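Endo-beta-1,4-glucanase (cellulase B) (PDB 4V2X) probably hydrolyses beta-1,4-linked glucans as a family 5 glycoside hydrolase, joining a catalytic module to Ig-like and CBM46 modules. Local coordinates at residues A[287-298]-A[336-347]. Sequence-based numbering, arbitrary orientation.
Sequences TRFEENSKQEII and EKLKFFEFLIHH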
loop_
_atom_site.group_PDB
_atom_site.type_symbol
_atom_site.label_atom_id
_atom_site.label_comp_id
_atom_site.label_asym_id
_atom_site.label_seq_id
_atom_site.Cartn_x
_atom_site.Cartn_y
_atom_site.Cartn_z
ATOM N N THR A 287 34.695 -12.973 -13.639
ATOM C CA THR A 287 35.891 -13.032 -12.817
ATOM C C THR A 287 36.494 -11.647 -12.605
ATOM O O THR A 287 37.273 -11.443 -11.677
ATOM C CB THR A 287 36.935 -13.923 -13.494
ATOM O OG1 THR A 287 37.203 -13.423 -14.813
ATOM C CG2 THR A 287 36.418 -15.360 -13.585
ATOM N N ARG A 288 36.147 -10.708 -13.482
ATOM C CA ARG A 288 36.606 -9.320 -13.372
ATOM C C ARG A 288 35.487 -8.427 -12.863
ATOM O O ARG A 288 34.307 -8.686 -13.124
ATOM C CB ARG A 288 37.053 -8.796 -14.730
ATOM C CG ARG A 288 38.224 -9.541 -15.350
ATOM C CD ARG A 288 39.538 -8.903 -14.972
ATOM N NE ARG A 288 40.657 -9.370 -15.795
ATOM C CZ ARG A 288 41.939 -9.168 -15.494
ATOM N NH1 ARG A 288 42.283 -8.503 -14.390
ATOM N NH2 ARG A 288 42.886 -9.641 -16.295
ATOM N N PHE A 289 35.881 -7.371 -12.158
ATOM C CA PHE A 289 35.000 -6.275 -11.797
ATOM C C PHE A 289 34.840 -5.401 -13.038
ATOM O O PHE A 289 35.746 -4.644 -13.393
ATOM C CB PHE A 289 35.610 -5.478 -10.636
ATOM C CG PHE A 289 34.793 -4.289 -10.220
ATOM C CD1 PHE A 289 33.501 -4.456 -9.740
ATOM C CD2 PHE A 289 35.317 -3.003 -10.298
ATOM C CE1 PHE A 289 32.733 -3.360 -9.366
ATOM C CE2 PHE A 289 34.558 -1.907 -9.915
ATOM C CZ PHE A 289 33.269 -2.083 -9.446
ATOM N N GLU A 290 33.698 -5.520 -13.706
ATOM C CA GLU A 290 33.521 -4.923 -15.031
ATOM C C GLU A 290 32.231 -4.089 -15.108
ATOM O O GLU A 290 31.668 -3.729 -14.072
ATOM C CB GLU A 290 33.639 -6.012 -16.123
ATOM C CG GLU A 290 32.781 -7.262 -15.945
ATOM C CD GLU A 290 31.306 -6.956 -15.864
ATOM O OE1 GLU A 290 30.658 -6.860 -16.929
ATOM O OE2 GLU A 290 30.797 -6.793 -14.736
ATOM N N GLU A 291 31.795 -3.759 -16.321
ATOM C CA GLU A 291 30.708 -2.803 -16.527
ATOM C C GLU A 291 29.386 -3.191 -15.865
ATOM O O GLU A 291 28.660 -2.323 -15.385
ATOM C CB GLU A 291 30.493 -2.523 -18.024
ATOM C CG GLU A 291 30.169 -3.733 -18.895
ATOM C CD GLU A 291 31.386 -4.410 -19.502
ATOM O OE1 GLU A 291 32.498 -4.306 -18.940
ATOM O OE2 GLU A 291 31.219 -5.050 -20.561
ATOM N N ASN A 292 29.056 -4.474 -15.846
ATOM C CA ASN A 292 27.831 -4.892 -15.186
ATOM C C ASN A 292 27.854 -4.626 -13.679
ATOM O O ASN A 292 26.868 -4.131 -13.128
ATOM C CB ASN A 292 27.516 -6.351 -15.487
ATOM C CG ASN A 292 26.961 -6.535 -16.880
ATOM O OD1 ASN A 292 25.770 -6.340 -17.104
ATOM N ND2 ASN A 292 27.821 -6.869 -17.829
ATOM N N SER A 293 28.971 -4.925 -13.021
ATOM C CA SER A 293 29.087 -4.666 -11.580
ATOM C C SER A 293 29.128 -3.163 -11.294
ATOM O O SER A 293 28.541 -2.699 -10.328
ATOM C CB SER A 293 30.320 -5.348 -10.998
ATOM O OG SER A 293 30.161 -6.758 -10.993
ATOM N N LYS A 294 29.803 -2.408 -12.156
ATOM C CA LYS A 294 29.896 -0.960 -11.991
ATOM C C LYS A 294 28.534 -0.308 -12.183
ATOM O O LYS A 294 28.114 0.525 -11.377
ATOM C CB LYS A 294 30.900 -0.365 -12.979
ATOM C CG LYS A 294 32.346 -0.675 -12.634
ATOM C CD LYS A 294 33.299 -0.269 -13.742
ATOM C CE LYS A 294 34.724 -0.659 -13.397
ATOM N NZ LYS A 294 35.623 -0.500 -14.572
ATOM N N GLN A 295 27.835 -0.700 -13.246
ATOM C CA GLN A 295 26.536 -0.104 -13.544
ATOM C C GLN A 295 25.479 -0.460 -12.518
ATOM O O GLN A 295 24.600 0.362 -12.232
ATOM C CB GLN A 295 26.060 -0.483 -14.952
ATOM C CG GLN A 295 26.797 0.273 -16.044
ATOM C CD GLN A 295 26.740 1.783 -15.848
ATOM O OE1 GLN A 295 25.679 2.342 -15.556
ATOM N NE2 GLN A 295 27.885 2.447 -15.991
ATOM N N GLU A 296 25.540 -1.666 -11.957
ATOM C CA GLU A 296 24.568 -2.014 -10.925
ATOM C C GLU A 296 24.698 -1.084 -9.719
ATOM O O GLU A 296 23.692 -0.642 -9.160
ATOM C CB GLU A 296 24.674 -3.468 -10.472
ATOM C CG GLU A 296 23.504 -3.840 -9.571
ATOM C CD GLU A 296 23.515 -5.276 -9.110
ATOM O OE1 GLU A 296 24.093 -5.541 -8.036
ATOM O OE2 GLU A 296 22.913 -6.130 -9.799
ATOM N N ILE A 297 25.935 -0.815 -9.312
ATOM C CA ILE A 297 26.205 0.087 -8.193
ATOM C C ILE A 297 25.680 1.493 -8.477
ATOM O O ILE A 297 24.976 2.082 -7.654
ATOM C CB ILE A 297 27.719 0.128 -7.871
ATOM C CG1 ILE A 297 28.123 -1.170 -7.168
ATOM C CG2 ILE A 297 28.076 1.324 -6.993
ATOM C CD1 ILE A 297 29.619 -1.427 -7.173
ATOM N N ILE A 298 26.006 2.020 -9.653
ATOM C CA ILE A 298 25.570 3.365 -10.012
ATOM C C ILE A 298 24.045 3.435 -10.044
ATOM O O ILE A 298 23.459 4.329 -9.443
ATOM C CB ILE A 298 26.185 3.835 -11.355
ATOM C CG1 ILE A 298 27.698 4.036 -11.195
ATOM C CG2 ILE A 298 25.537 5.133 -11.819
ATOM C CD1 ILE A 298 28.451 4.138 -12.507
ATOM N N GLU A 336 40.577 -7.582 -8.335
ATOM C CA GLU A 336 39.194 -7.277 -8.709
ATOM C C GLU A 336 38.357 -6.990 -7.458
ATOM O O GLU A 336 37.486 -6.124 -7.465
ATOM C CB GLU A 336 38.618 -8.424 -9.544
ATOM C CG GLU A 336 39.461 -8.744 -10.779
ATOM C CD GLU A 336 39.645 -7.548 -11.709
ATOM O OE1 GLU A 336 38.636 -6.898 -12.061
ATOM O OE2 GLU A 336 40.799 -7.258 -12.099
ATOM N N LYS A 337 38.645 -7.715 -6.385
ATOM C CA LYS A 337 38.015 -7.488 -5.089
ATOM C C LYS A 337 38.301 -6.072 -4.608
ATOM O O LYS A 337 37.397 -5.357 -4.169
ATOM C CB LYS A 337 38.557 -8.505 -4.078
ATOM C CG LYS A 337 38.003 -8.377 -2.674
ATOM C CD LYS A 337 38.876 -9.093 -1.656
ATOM C CE LYS A 337 39.019 -10.575 -1.966
ATOM N NZ LYS A 337 39.905 -11.230 -0.966
ATOM N N LEU A 338 39.562 -5.662 -4.706
ATOM C CA LEU A 338 39.964 -4.335 -4.254
ATOM C C LEU A 338 39.270 -3.257 -5.062
ATOM O O LEU A 338 38.800 -2.270 -4.501
ATOM C CB LEU A 338 41.479 -4.164 -4.351
ATOM C CG LEU A 338 42.315 -5.058 -3.440
ATOM C CD1 LEU A 338 43.787 -4.867 -3.756
ATOM C CD2 LEU A 338 42.034 -4.791 -1.975
ATOM N N LYS A 339 39.173 -3.449 -6.374
ATOM C CA LYS A 339 38.531 -2.449 -7.227
ATOM C C LYS A 339 37.036 -2.342 -6.942
ATOM O O LYS A 339 36.494 -1.245 -6.969
ATOM C CB LYS A 339 38.793 -2.722 -8.707
ATOM C CG LYS A 339 40.239 -2.450 -9.092
ATOM C CD LYS A 339 40.528 -2.727 -10.550
ATOM C CE LYS A 339 40.616 -4.213 -10.836
ATOM N NZ LYS A 339 41.093 -4.481 -12.216
ATOM N N PHE A 340 36.381 -3.467 -6.644
ATOM C CA PHE A 340 34.977 -3.448 -6.216
ATOM C C PHE A 340 34.787 -2.546 -5.000
ATOM O O PHE A 340 33.911 -1.662 -5.003
ATOM C CB PHE A 340 34.459 -4.863 -5.900
ATOM C CG PHE A 340 33.069 -4.878 -5.300
ATOM C CD1 PHE A 340 31.943 -4.840 -6.112
ATOM C CD2 PHE A 340 32.889 -4.906 -3.926
ATOM C CE1 PHE A 340 30.674 -4.820 -5.561
ATOM C CE2 PHE A 340 31.623 -4.892 -3.370
ATOM C CZ PHE A 340 30.510 -4.860 -4.193
ATOM N N PHE A 341 35.588 -2.761 -3.954
ATOM C CA PHE A 341 35.441 -1.967 -2.742
ATOM C C PHE A 341 35.769 -0.491 -2.961
ATOM O O PHE A 341 35.059 0.376 -2.470
ATOM C CB PHE A 341 36.247 -2.560 -1.581
ATOM C CG PHE A 341 35.579 -3.745 -0.935
ATOM C CD1 PHE A 341 35.733 -5.021 -1.453
ATOM C CD2 PHE A 341 34.791 -3.580 0.194
ATOM C CE1 PHE A 341 35.114 -6.110 -0.864
ATOM C CE2 PHE A 341 34.168 -4.664 0.793
ATOM C CZ PHE A 341 34.319 -5.932 0.255
ATOM N N GLU A 342 36.824 -0.210 -3.713
ATOM C CA GLU A 342 37.190 1.174 -4.032
ATOM C C GLU A 342 36.031 1.888 -4.735
ATOM O O GLU A 342 35.646 3.002 -4.361
ATOM C CB GLU A 342 38.448 1.196 -4.898
ATOM C CG GLU A 342 39.132 2.558 -5.011
ATOM C CD GLU A 342 38.463 3.510 -5.986
ATOM O OE1 GLU A 342 37.913 3.060 -7.026
ATOM O OE2 GLU A 342 38.518 4.735 -5.723
ATOM N N PHE A 343 35.470 1.229 -5.741
ATOM C CA PHE A 343 34.419 1.821 -6.574
ATOM C C PHE A 343 33.134 1.985 -5.778
ATOM O O PHE A 343 32.511 3.050 -5.799
ATOM C CB PHE A 343 34.202 0.932 -7.802
ATOM C CG PHE A 343 33.220 1.472 -8.802
ATOM C CD1 PHE A 343 31.863 1.209 -8.679
ATOM C CD2 PHE A 343 33.664 2.182 -9.909
ATOM C CE1 PHE A 343 30.958 1.678 -9.620
ATOM C CE2 PHE A 343 32.766 2.646 -10.853
ATOM C CZ PHE A 343 31.415 2.400 -10.703
ATOM N N LEU A 344 32.748 0.939 -5.052
ATOM C CA LEU A 344 31.539 0.992 -4.242
ATOM C C LEU A 344 31.610 2.140 -3.236
ATOM O O LEU A 344 30.697 2.978 -3.162
ATOM C CB LEU A 344 31.330 -0.324 -3.501
ATOM C CG LEU A 344 30.135 -0.348 -2.547
ATOM C CD1 LEU A 344 28.822 -0.054 -3.271
ATOM C CD2 LEU A 344 30.066 -1.671 -1.810
ATOM N N ILE A 345 32.693 2.186 -2.466
ATOM C CA ILE A 345 32.779 3.165 -1.386
ATOM C C ILE A 345 32.841 4.584 -1.943
ATOM O O ILE A 345 32.247 5.495 -1.367
ATOM C CB ILE A 345 33.933 2.855 -0.403
ATOM C CG1 ILE A 345 33.618 1.555 0.343
ATOM C CG2 ILE A 345 34.122 3.999 0.589
ATOM C CD1 ILE A 345 34.792 0.959 1.098
ATOM N N HIS A 346 33.508 4.772 -3.079
ATOM C CA HIS A 346 33.500 6.079 -3.724
ATOM C C HIS A 346 32.068 6.498 -4.026
ATOM O O HIS A 346 31.661 7.627 -3.733
ATOM C CB HIS A 346 34.309 6.068 -5.019
ATOM C CG HIS A 346 34.035 7.243 -5.906
ATOM N ND1 HIS A 346 34.327 8.537 -5.532
ATOM C CD2 HIS A 346 33.483 7.322 -7.139
ATOM C CE1 HIS A 346 33.966 9.363 -6.497
ATOM N NE2 HIS A 346 33.454 8.651 -7.483
ATOM N N HIS A 347 31.292 5.590 -4.607
ATOM C CA HIS A 347 29.943 5.970 -5.043
ATOM C C HIS A 347 28.972 6.141 -3.878
ATOM O O HIS A 347 28.042 6.935 -3.954
ATOM C CB HIS A 347 29.434 5.012 -6.118
ATOM C CG HIS A 347 30.023 5.305 -7.455
ATOM N ND1 HIS A 347 29.667 6.414 -8.193
ATOM C CD2 HIS A 347 30.988 4.678 -8.165
ATOM C CE1 HIS A 347 30.368 6.442 -9.311
ATOM N NE2 HIS A 347 31.182 5.403 -9.315
HETATM O O HOH W 1 38.851 -5.273 -14.185
HETATM O O HOH W 2 38.002 -3.262 -12.663
#
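A chi1 of 178° turns CG of F289 away from its own amide nitrogen, and the ring reaches helix 336-347 and lays one face over F340 CA, 3.8 Å from the ring centroid; a chi1 of -176° likewise carries F343 across to meet it. The edge of F289 points at the face of F343 in an offset T-shaped pair, centroids 5.4 Å apart. K294 CG packs over the face of F343 in a CH-pi contact, while I298 CG1 lies over the H347 ring. I297 is a knob in the hole formed by F340, F343, L344 and H347. At the start of both segments, E336 OE1 accepts from F289 N (2.8 Å) through its anti lone pair. OE2 of E336 takes R288 NH1 at 3.0 Å and K339 NZ at 2.8 Å from opposite faces of the carboxylate. S393 also bonds R288 NH1, and A391 O bonds K339 NZ. A glutamine in place of E336 would probably leave R288 NH1 and K339 NZ, 4.7 Å apart, without the anion between them. Segments 291-298 and 336-347 run nearly parallel, crossing at -21°, and belong to successive outer helices of the (beta/alpha)8 TIM barrel, linked through strand 315-320.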